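Glutaredoxin-2 (PDB 2G2Q) is a glutaredoxin that passes disulfides along the poxviral pathway to virion membrane proteins and is needed for virion morphogenesis and virus replication. Local coordinates at residues 8-13 / 66-71; 4-9 / 33-38; 86-91 / 105-110; 73-78 / 114-119. One frame throughout, in Å; residues are numbered along the deposited sequence.

Contact 1 of 4, residues 8-13 / 66-71; sequences FGKPYC and LSNYIV
Lys10 carries this contact, reaching across with its side chain to Ser67 and Asn68. Its CB leaves the backbone in the direction of residues 66-71. CG comes only loosely near Ser67 O. CD lies 3.5 Å from both Ser67 O and Ser67 OG. A bend at chi3 (69°) turns CE out of the extended line, and CE settles 3.4 Å from Asn68 OD1. At the tip, NZ gives two hydrogen bonds. The shorter runs from Lys10 NZ to Asn68 OD1 at 2.7 Å, with NZ standing above the amide carbonyl plane, 41° out of it. The second goes from Lys10 NZ to Ser67 OG at 3.1 Å. Ser67 OG is also hydrogen-bonded to Ala64 O in the last turn of helix 58-65, and its lysine bond ties that turn to segment 8-13.

The two segments belong to a thioredoxin fold. Residues 8-13 lead from strand 3-9 into helix 14-24, with Cys13 at the N-cap. Cys13 and Cys16 are the redox-active pair, though their disulfide is absent from this structure. Residues 66-71 lead into strand 71-77, the place where many thioredoxin-fold enzymes carry a cis-proline loop; here this segment contains no proline. Cys13 SG lies 3.5 Å from Asn68 O.

Between the backbones sits one water. It accepts from Lys10 N and donates to Ser67 O and Ile70 O. Further along, Val71 CA makes a C-H...O contact of 3.3 Å with Phe8 O.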
# COMPACT_ATOMS: atom_id res chain seq x y z
N PHE A 8 4.52 -0.53 0.00
CA PHE A 8 4.89 0.64 -0.77
C PHE A 8 3.99 1.80 -0.43
O PHE A 8 2.78 1.65 -0.35
CB PHE A 8 4.72 0.36 -2.27
CG PHE A 8 5.79 -0.54 -2.87
CD1 PHE A 8 6.80 -0.00 -3.66
CD2 PHE A 8 5.77 -1.92 -2.65
CE1 PHE A 8 7.78 -0.84 -4.22
CE2 PHE A 8 6.74 -2.74 -3.19
CZ PHE A 8 7.75 -2.21 -3.97
N GLY A 9 4.58 2.98 -0.27
CA GLY A 9 3.84 4.24 -0.13
C GLY A 9 4.82 5.40 0.03
O GLY A 9 6.01 5.19 0.14
N LYS A 10 4.31 6.63 0.02
CA LYS A 10 5.12 7.80 0.39
C LYS A 10 5.50 7.76 1.86
O LYS A 10 4.66 7.42 2.71
CB LYS A 10 4.38 9.10 0.11
CG LYS A 10 4.71 9.71 -1.23
CD LYS A 10 3.76 10.84 -1.57
CE LYS A 10 3.99 12.03 -0.68
NZ LYS A 10 3.18 13.16 -1.18
N PRO A 11 6.76 8.09 2.16
CA PRO A 11 7.17 8.22 3.55
C PRO A 11 6.56 9.48 4.14
O PRO A 11 6.24 10.43 3.40
CB PRO A 11 8.69 8.40 3.43
CG PRO A 11 8.90 9.05 2.09
CD PRO A 11 7.86 8.39 1.22
N TYR A 12 6.41 9.51 5.46
CA TYR A 12 5.98 10.72 6.17
C TYR A 12 4.61 11.22 5.73
O TYR A 12 4.39 12.41 5.59
CB TYR A 12 7.06 11.81 6.06
CG TYR A 12 8.43 11.28 6.40
CD1 TYR A 12 8.77 10.95 7.72
CD2 TYR A 12 9.40 11.10 5.41
CE1 TYR A 12 10.03 10.45 8.04
CE2 TYR A 12 10.67 10.59 5.71
CZ TYR A 12 10.97 10.27 7.02
OH TYR A 12 12.23 9.78 7.34
N CYS A 13 3.68 10.30 5.52
CA CYS A 13 2.30 10.70 5.34
C CYS A 13 1.35 9.76 6.09
O CYS A 13 1.61 8.57 6.27
CB CYS A 13 1.94 10.86 3.87
SG CYS A 13 1.26 9.41 3.15
N LEU A 66 -3.01 13.08 -4.80
CA LEU A 66 -3.37 11.66 -4.67
C LEU A 66 -2.18 10.75 -4.39
O LEU A 66 -2.35 9.60 -3.91
CB LEU A 66 -4.11 11.17 -5.91
CG LEU A 66 -5.42 11.89 -6.23
CD1 LEU A 66 -5.88 11.50 -7.63
CD2 LEU A 66 -6.49 11.57 -5.17
N SER A 67 -0.97 11.24 -4.65
CA SER A 67 0.25 10.50 -4.29
C SER A 67 0.24 10.10 -2.81
O SER A 67 0.83 9.11 -2.43
CB SER A 67 1.51 11.31 -4.60
OG SER A 67 1.62 12.44 -3.76
N ASN A 68 -0.44 10.90 -2.00
CA ASN A 68 -0.57 10.63 -0.57
C ASN A 68 -1.40 9.43 -0.25
O ASN A 68 -1.39 8.98 0.88
CB ASN A 68 -1.17 11.84 0.15
CG ASN A 68 -0.28 13.05 0.07
OD1 ASN A 68 0.92 12.96 0.29
ND2 ASN A 68 -0.85 14.18 -0.26
N TYR A 69 -2.12 8.91 -1.25
CA TYR A 69 -3.04 7.80 -1.05
C TYR A 69 -2.65 6.56 -1.84
O TYR A 69 -3.48 5.70 -2.07
CB TYR A 69 -4.48 8.21 -1.45
CG TYR A 69 -5.00 9.33 -0.62
CD1 TYR A 69 -5.67 9.09 0.57
CD2 TYR A 69 -4.79 10.64 -1.00
CE1 TYR A 69 -6.13 10.16 1.37
CE2 TYR A 69 -5.25 11.71 -0.23
CZ TYR A 69 -5.91 11.45 0.96
OH TYR A 69 -6.35 12.53 1.70
N ILE A 70 -1.40 6.52 -2.32
CA ILE A 70 -0.83 5.34 -2.92
C ILE A 70 -0.39 4.44 -1.77
O ILE A 70 0.44 4.83 -0.94
CB ILE A 70 0.46 5.65 -3.74
CG1 ILE A 70 0.26 6.75 -4.79
CG2 ILE A 70 1.07 4.37 -4.34
CD1 ILE A 70 -0.98 6.64 -5.60
N VAL A 71 -0.96 3.25 -1.70
CA VAL A 71 -0.39 2.22 -0.82
C VAL A 71 -0.65 0.84 -1.39
O VAL A 71 -1.77 0.51 -1.77
CB VAL A 71 -0.85 2.37 0.68
CG1 VAL A 71 -2.39 2.40 0.81
CG2 VAL A 71 -0.19 1.31 1.58
O HOH W 1 1.67 6.98 -0.60

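Contact 2 of 4, residues 4-9 / 33-38; sequences VLIIFG and LHVDIL
Leu33 O is approached by two groups of strand 3-9. Ile7 N gives it a hydrogen bond of 2.9 Å, almost straight at 173°, and Ile6 CA adds a C-H...O contact. Ile7 returns the bond through its own carbonyl: Val35 N donates to Ile7 O at 2.9 Å, tilted 29° from the carbonyl plane. Leu33 N donates to Leu5 O, nearly along the C=O axis. The next link, Gly9 N to Val35 O, is long and weak at 3.4 Å. Ile37 N then closes on Gly9 O at 2.9 Å from above the carbonyl plane.

The pairing is parallel and regular from Leu5 to Val35; it loosens at Gly9. It joins the two strands of the beta-alpha-beta unit made by strand 3-9, helix 14-24 and strand 30-36. Within this chain, strand 30-36 is outermost. The Ile7 and His34 side chains share one face of the sheet; on that side helix 14-24 supplies Val23 against Ile7, and Ser20 OG bonds to His34 NE2.

Ile6, Phe8, Leu33 and Val35 point to the other face. Val35 lies beside Phe8, pointing the same way, with CB over one face of the ring, 3.8 Å from its centroid, a CH-pi contact. Val35 CG1 is anti to the backbone N (chi1 -167°) and touches Phe8 CE1 at 3.5 Å. Val35 CG2 lies 3.7 Å from Ile6 CG2. Val4 CG1 meets the branch of Leu33 obliquely.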
# COMPACT_ATOMS: atom_id res chain seq x y z
N VAL A 4 7.15 -12.42 4.15
CA VAL A 4 7.41 -11.00 4.22
C VAL A 4 6.28 -10.20 3.55
O VAL A 4 5.91 -10.48 2.41
CB VAL A 4 8.76 -10.68 3.53
CG1 VAL A 4 9.22 -9.30 3.87
CG2 VAL A 4 9.82 -11.70 3.96
N LEU A 5 5.72 -9.24 4.28
CA LEU A 5 4.87 -8.21 3.69
C LEU A 5 5.74 -7.04 3.25
O LEU A 5 6.58 -6.56 4.02
CB LEU A 5 3.78 -7.74 4.66
CG LEU A 5 2.83 -8.85 5.16
CD1 LEU A 5 1.84 -8.38 6.27
CD2 LEU A 5 2.11 -9.55 4.00
N ILE A 6 5.55 -6.60 2.00
CA ILE A 6 6.26 -5.45 1.46
C ILE A 6 5.24 -4.36 1.21
O ILE A 6 4.34 -4.51 0.38
CB ILE A 6 7.03 -5.78 0.15
CG1 ILE A 6 8.10 -6.85 0.39
CG2 ILE A 6 7.72 -4.56 -0.40
CD1 ILE A 6 7.69 -8.18 -0.11
N ILE A 7 5.40 -3.27 1.94
CA ILE A 7 4.52 -2.12 1.85
C ILE A 7 5.16 -0.94 1.10
O ILE A 7 6.19 -0.42 1.50
CB ILE A 7 4.11 -1.67 3.26
CG1 ILE A 7 3.42 -2.84 3.98
CG2 ILE A 7 3.19 -0.43 3.19
CD1 ILE A 7 3.35 -2.69 5.49
N PHE A 8 4.52 -0.53 0.00
CA PHE A 8 4.89 0.64 -0.77
C PHE A 8 3.99 1.80 -0.43
O PHE A 8 2.78 1.65 -0.35
CB PHE A 8 4.72 0.36 -2.27
CG PHE A 8 5.79 -0.54 -2.87
CD1 PHE A 8 6.80 -0.00 -3.66
CD2 PHE A 8 5.77 -1.92 -2.65
CE1 PHE A 8 7.78 -0.84 -4.22
CE2 PHE A 8 6.74 -2.74 -3.19
CZ PHE A 8 7.75 -2.21 -3.97
N GLY A 9 4.58 2.98 -0.27
CA GLY A 9 3.84 4.24 -0.13
C GLY A 9 4.82 5.40 0.03
O GLY A 9 6.01 5.19 0.14
N LEU A 33 8.64 -5.05 5.47
CA LEU A 33 9.58 -4.15 4.83
C LEU A 33 8.82 -3.04 4.14
O LEU A 33 7.70 -3.26 3.65
CB LEU A 33 10.43 -4.87 3.78
CG LEU A 33 11.42 -5.94 4.19
CD1 LEU A 33 11.96 -6.51 2.90
CD2 LEU A 33 12.56 -5.41 5.06
N HIS A 34 9.45 -1.86 4.14
CA HIS A 34 8.91 -0.63 3.57
C HIS A 34 9.74 -0.19 2.40
O HIS A 34 10.96 -0.00 2.51
CB HIS A 34 8.88 0.51 4.61
CG HIS A 34 7.92 0.26 5.71
ND1 HIS A 34 8.23 -0.52 6.80
CD2 HIS A 34 6.61 0.60 5.84
CE1 HIS A 34 7.16 -0.62 7.59
NE2 HIS A 34 6.17 0.04 7.02
N VAL A 35 9.07 -0.01 1.27
CA VAL A 35 9.68 0.68 0.15
C VAL A 35 9.05 2.07 0.12
O VAL A 35 7.83 2.22 0.04
CB VAL A 35 9.50 -0.08 -1.18
CG1 VAL A 35 10.41 0.48 -2.26
CG2 VAL A 35 9.82 -1.57 -0.97
N ASP A 36 9.90 3.08 0.25
CA ASP A 36 9.44 4.45 0.17
C ASP A 36 9.38 4.87 -1.28
O ASP A 36 10.32 4.63 -2.05
CB ASP A 36 10.40 5.38 0.90
CG ASP A 36 10.31 5.25 2.41
OD1 ASP A 36 9.37 4.61 2.93
OD2 ASP A 36 11.19 5.81 3.08
N ILE A 37 8.27 5.49 -1.66
CA ILE A 37 8.17 6.11 -2.95
C ILE A 37 8.56 7.56 -2.79
O ILE A 37 7.89 8.30 -2.09
CB ILE A 37 6.75 6.04 -3.47
CG1 ILE A 37 6.35 4.59 -3.70
CG2 ILE A 37 6.67 6.84 -4.76
CD1 ILE A 37 4.89 4.39 -3.85
N LEU A 38 9.65 7.97 -3.45
CA LEU A 38 10.25 9.27 -3.21
C LEU A 38 9.98 10.33 -4.27
O LEU A 38 10.32 11.49 -4.08
CB LEU A 38 11.76 9.15 -3.03
CG LEU A 38 12.32 8.23 -1.95
CD1 LEU A 38 13.84 8.19 -2.08
CD2 LEU A 38 11.87 8.63 -0.54

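Contact 3 of 4, residues 86-91 / 105-110; sequences VDINKS and EILKSE
Leu107 CG stands anti to its backbone N (chi1 -178°), and the side chain comes to lie beside that of Ile88, pointing the same way. Ile88 CG2 is 3.7 Å from Leu107 CD1. Ser91 is the other key residue. Its OG lies in the crowded position between its backbone N and carbonyl carbon (chi1 71°). There it donates to Ile88 O at 2.7 Å, on a lone pair in the carbonyl plane. Ser91 N bonds to the same oxygen, so two donors of one residue grip Ile88 O and hold the turn 88-91 closed.

Ser91 CB faces the helix and meets Ile106 CG2 at 3.7 Å. The Glu110 carboxylate also comes to this turn, but its exact placing is doubtful. Val86 CG1 packs 3.6 Å from Glu110 O. A water accepts from Asp87 N and donates to the same carbonyl oxygen of Glu110, bridging the two backbones.

Ile88 and Leu107 both rest on Ile73 of strand 71-77. The loop leaving strand 82-85 and helix 104-113 thus pack together on the sheet, the place of the C-terminal helix in a thioredoxin fold.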
# COMPACT_ATOMS: atom_id res chain seq x y z
N VAL A 86 -1.62 -8.46 -2.58
CA VAL A 86 -2.74 -8.30 -1.65
C VAL A 86 -3.80 -7.30 -2.15
O VAL A 86 -3.47 -6.18 -2.58
CB VAL A 86 -2.26 -7.94 -0.23
CG1 VAL A 86 -3.41 -7.97 0.75
CG2 VAL A 86 -1.16 -8.91 0.22
N ASP A 87 -5.07 -7.71 -2.10
CA ASP A 87 -6.21 -6.86 -2.46
C ASP A 87 -6.81 -6.14 -1.24
O ASP A 87 -7.77 -6.60 -0.61
CB ASP A 87 -7.27 -7.67 -3.21
CG ASP A 87 -8.37 -6.80 -3.79
OD1 ASP A 87 -9.28 -7.34 -4.45
OD2 ASP A 87 -8.33 -5.57 -3.58
N ILE A 88 -6.24 -4.96 -0.95
CA ILE A 88 -6.49 -4.24 0.30
C ILE A 88 -7.63 -3.21 0.31
O ILE A 88 -7.99 -2.70 1.38
CB ILE A 88 -5.23 -3.51 0.74
CG1 ILE A 88 -4.88 -2.43 -0.30
CG2 ILE A 88 -4.12 -4.51 0.98
CD1 ILE A 88 -3.69 -1.60 0.06
N ASN A 89 -8.20 -2.91 -0.85
CA ASN A 89 -9.19 -1.84 -0.97
C ASN A 89 -10.36 -1.93 -0.00
O ASN A 89 -10.72 -0.93 0.62
CB ASN A 89 -9.69 -1.73 -2.41
CG ASN A 89 -8.62 -1.22 -3.36
OD1 ASN A 89 -7.50 -1.73 -3.39
ND2 ASN A 89 -8.97 -0.21 -4.15
N LYS A 90 -10.94 -3.13 0.13
CA LYS A 90 -12.11 -3.36 1.00
C LYS A 90 -11.86 -3.09 2.50
O LYS A 90 -12.80 -2.85 3.25
CB LYS A 90 -12.64 -4.79 0.82
CG LYS A 90 -13.52 -5.00 -0.42
CD LYS A 90 -13.71 -6.50 -0.66
CE LYS A 90 -14.17 -6.83 -2.09
NZ LYS A 90 -15.65 -6.68 -2.24
N SER A 91 -10.59 -3.13 2.91
CA SER A 91 -10.21 -2.82 4.29
C SER A 91 -9.94 -1.32 4.48
O SER A 91 -9.71 -0.87 5.61
CB SER A 91 -8.97 -3.62 4.68
OG SER A 91 -7.82 -3.13 4.01
N GLU A 105 -9.13 -6.51 10.78
CA GLU A 105 -9.68 -7.84 10.58
C GLU A 105 -9.90 -8.15 9.09
O GLU A 105 -9.70 -9.29 8.66
CB GLU A 105 -10.95 -8.04 11.41
CG GLU A 105 -10.76 -7.75 12.93
CD GLU A 105 -9.85 -8.75 13.65
OE1 GLU A 105 -8.73 -9.05 13.16
OE2 GLU A 105 -10.26 -9.25 14.73
N ILE A 106 -10.28 -7.15 8.30
CA ILE A 106 -10.43 -7.34 6.86
C ILE A 106 -9.06 -7.38 6.19
O ILE A 106 -8.83 -8.17 5.27
CB ILE A 106 -11.35 -6.26 6.21
CG1 ILE A 106 -12.76 -6.33 6.81
CG2 ILE A 106 -11.40 -6.43 4.69
CD1 ILE A 106 -13.65 -5.13 6.43
N LEU A 107 -8.15 -6.54 6.66
CA LEU A 107 -6.80 -6.51 6.13
C LEU A 107 -6.09 -7.84 6.39
O LEU A 107 -5.46 -8.39 5.49
CB LEU A 107 -6.00 -5.32 6.70
CG LEU A 107 -4.58 -5.17 6.16
CD1 LEU A 107 -4.55 -4.98 4.63
CD2 LEU A 107 -3.86 -4.04 6.84
N LYS A 108 -6.23 -8.37 7.61
CA LYS A 108 -5.66 -9.68 7.93
C LYS A 108 -6.16 -10.75 6.95
O LYS A 108 -5.35 -11.48 6.36
CB LYS A 108 -5.94 -10.08 9.38
CG LYS A 108 -5.13 -11.31 9.79
CD LYS A 108 -5.35 -11.77 11.24
CE LYS A 108 -4.31 -12.86 11.60
NZ LYS A 108 -4.27 -13.24 13.06
N SER A 109 -7.49 -10.84 6.79
CA SER A 109 -8.11 -11.78 5.84
C SER A 109 -7.52 -11.64 4.44
O SER A 109 -7.14 -12.64 3.84
CB SER A 109 -9.62 -11.57 5.74
OG SER A 109 -10.26 -11.64 6.99
N GLU A 110 -7.48 -10.41 3.93
CA GLU A 110 -7.04 -10.15 2.56
C GLU A 110 -5.57 -10.57 2.36
O GLU A 110 -5.20 -11.10 1.30
CB GLU A 110 -7.24 -8.68 2.19
CG GLU A 110 -8.73 -8.25 2.21
CD GLU A 110 -8.93 -6.74 1.99
OE1 GLU A 110 -9.85 -6.36 1.23
OE2 GLU A 110 -8.17 -5.93 2.57
O HOH W 2 -5.98 -10.53 -1.30

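Contact 4 of 4, residues 73-78 / 114-119; sequences IFKYNP and ATYGVW. With SO4 (sulfate ion), chain D.
Lys75 NZ donates to Ala114 O at 2.9 Å, on a lone pair in the carbonyl plane. The same NZ bonds sulfate O2 at 3.1 Å and, weakly, sulfate O1. Ile111 O is a further acceptor for it. Two carbonyls from the C-terminal end of helix 104-113 and its exit therefore meet the ammonium, an arrangement that would suit the partial negative charge of a helix end. Tyr116 OH gives sulfate O1 a bond of 2.7 Å, and O1 lies at the edge of the tyrosine ring, near its plane. Tyr30 OH and Asn3 ND2 also bond to the sulfate, which probably comes from the crystallisation liquor.

The lysine chain crosses Tyr116 at about a right angle. Its bend at chi3 (72°) places CE 3.4 Å from Tyr116 OH. On the way CG passes the same hydroxyl.

Further out, Asn77 CB packs against Tyr116 CE2 at 3.8 Å, with the amide and ring planes 78° apart. Gln82 and Ala84 of strand 82-85 also touch the tyrosine. Asn77 OD1 is held by Gln79 N and Thr80 N. Phe74 CD2 and Trp119 CH2 meet at 4.0 Å, each near the edge of the other ring, and Phe85 touches both.

The C-terminal segment adds a short edge strand, 116-117, beside strand 82-85 in the thioredoxin-fold sheet, and from there Tyr116 meets Lys75 of strand 71-77.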
# COMPACT_ATOMS: atom_id res chain seq x y z
N ILE A 73 0.48 -3.41 -0.87
CA ILE A 73 1.06 -4.48 -0.07
C ILE A 73 1.27 -5.77 -0.91
O ILE A 73 0.36 -6.25 -1.58
CB ILE A 73 0.20 -4.76 1.17
CG1 ILE A 73 0.03 -3.48 2.00
CG2 ILE A 73 0.80 -5.88 2.01
CD1 ILE A 73 -0.97 -3.61 3.16
N PHE A 74 2.48 -6.29 -0.84
CA PHE A 74 2.81 -7.57 -1.43
C PHE A 74 3.21 -8.55 -0.33
O PHE A 74 3.64 -8.16 0.77
CB PHE A 74 3.97 -7.43 -2.41
CG PHE A 74 3.67 -6.55 -3.58
CD1 PHE A 74 3.84 -5.17 -3.50
CD2 PHE A 74 3.22 -7.10 -4.76
CE1 PHE A 74 3.54 -4.35 -4.58
CE2 PHE A 74 2.94 -6.29 -5.84
CZ PHE A 74 3.09 -4.91 -5.75
N LYS A 75 3.07 -9.82 -0.66
CA LYS A 75 3.37 -10.88 0.28
C LYS A 75 4.42 -11.73 -0.42
O LYS A 75 4.16 -12.29 -1.49
CB LYS A 75 2.08 -11.66 0.62
CG LYS A 75 2.26 -12.77 1.63
CD LYS A 75 0.93 -13.39 2.09
CE LYS A 75 0.28 -14.26 1.02
NZ LYS A 75 -1.05 -14.78 1.48
N TYR A 76 5.62 -11.77 0.15
CA TYR A 76 6.71 -12.56 -0.41
C TYR A 76 7.03 -13.78 0.46
O TYR A 76 7.20 -13.66 1.69
CB TYR A 76 7.99 -11.71 -0.59
CG TYR A 76 9.11 -12.48 -1.24
CD1 TYR A 76 8.96 -13.01 -2.52
CD2 TYR A 76 10.32 -12.71 -0.57
CE1 TYR A 76 9.98 -13.71 -3.14
CE2 TYR A 76 11.36 -13.42 -1.18
CZ TYR A 76 11.17 -13.93 -2.46
OH TYR A 76 12.17 -14.66 -3.10
N ASN A 77 7.14 -14.94 -0.19
CA ASN A 77 7.55 -16.15 0.51
C ASN A 77 8.99 -16.50 0.19
O ASN A 77 9.27 -17.05 -0.88
CB ASN A 77 6.61 -17.34 0.19
CG ASN A 77 6.95 -18.59 1.00
OD1 ASN A 77 8.11 -19.00 1.12
ND2 ASN A 77 5.93 -19.19 1.57
N PRO A 78 9.91 -16.26 1.14
CA PRO A 78 11.36 -16.38 0.92
C PRO A 78 11.84 -17.83 0.69
O PRO A 78 12.92 -18.07 0.12
CB PRO A 78 11.96 -15.86 2.23
CG PRO A 78 10.84 -15.16 2.94
CD PRO A 78 9.60 -15.89 2.53
N ALA A 114 -4.35 -13.96 -0.08
CA ALA A 114 -3.62 -13.57 -1.28
C ALA A 114 -2.84 -14.77 -1.85
O ALA A 114 -2.05 -15.39 -1.15
CB ALA A 114 -2.69 -12.42 -0.96
N THR A 115 -3.08 -15.09 -3.12
CA THR A 115 -2.51 -16.28 -3.73
C THR A 115 -1.13 -16.06 -4.31
O THR A 115 -0.87 -15.03 -4.92
CB THR A 115 -3.41 -16.84 -4.85
OG1 THR A 115 -3.52 -15.86 -5.90
CG2 THR A 115 -4.78 -17.21 -4.30
N TYR A 116 -0.25 -17.04 -4.14
CA TYR A 116 1.12 -17.00 -4.64
C TYR A 116 1.28 -17.35 -6.11
O TYR A 116 0.53 -18.16 -6.65
CB TYR A 116 1.99 -17.97 -3.85
CG TYR A 116 2.29 -17.49 -2.47
CD1 TYR A 116 1.80 -18.16 -1.36
CD2 TYR A 116 3.06 -16.35 -2.27
CE1 TYR A 116 2.07 -17.72 -0.09
CE2 TYR A 116 3.33 -15.91 -1.01
CZ TYR A 116 2.83 -16.59 0.08
OH TYR A 116 3.09 -16.14 1.35
N GLY A 117 2.30 -16.74 -6.72
CA GLY A 117 2.74 -17.10 -8.06
C GLY A 117 4.17 -16.70 -8.35
O GLY A 117 4.79 -15.90 -7.63
N VAL A 118 4.71 -17.28 -9.42
CA VAL A 118 5.94 -16.79 -10.04
C VAL A 118 5.52 -15.90 -11.22
O VAL A 118 4.82 -16.36 -12.14
CB VAL A 118 6.85 -17.96 -10.52
CG1 VAL A 118 7.89 -17.49 -11.55
CG2 VAL A 118 7.53 -18.65 -9.34
N TRP A 119 5.93 -14.63 -11.17
CA TRP A 119 5.70 -13.67 -12.27
C TRP A 119 7.00 -13.46 -13.03
O TRP A 119 8.01 -13.11 -12.42
CB TRP A 119 5.17 -12.32 -11.74
CG TRP A 119 4.14 -12.45 -10.62
CD1 TRP A 119 3.18 -13.42 -10.48
CD2 TRP A 119 3.98 -11.57 -9.50
NE1 TRP A 119 2.43 -13.19 -9.35
CE2 TRP A 119 2.91 -12.06 -8.73
CE3 TRP A 119 4.64 -10.40 -9.08
CZ2 TRP A 119 2.49 -11.44 -7.55
CZ3 TRP A 119 4.21 -9.78 -7.91
CH2 TRP A 119 3.15 -10.30 -7.16
S SO4 D . 0.67 -16.72 4.27
O1 SO4 D . 1.06 -17.01 2.90
O2 SO4 D . -0.22 -15.56 4.31
O3 SO4 D . -0.04 -17.89 4.79
O4 SO4 D . 1.86 -16.47 5.08

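Contacts 1 and 2 share Phe8 and Gly9 at the end of strand 3-9, and their centres are about 10 Å apart. Ile70 CG2 of contact 1 packs on Ile37 CD1 of contact 2 at 3.8 Å. The sheet continues from contact 2 to contact 4, where Ile6 N lies 2.8 Å from Phe74 O, a probable hydrogen bond. Contact 3 is nested in the chain loop closed by contact 4, and Val86 CG2 touches Ala114 CB. Contact 1 holds the redox-active Cys13. Contact 4 holds the sulfate. The centres of these two contacts are about 21 Å apart, and the sulfate is separate from the redox site.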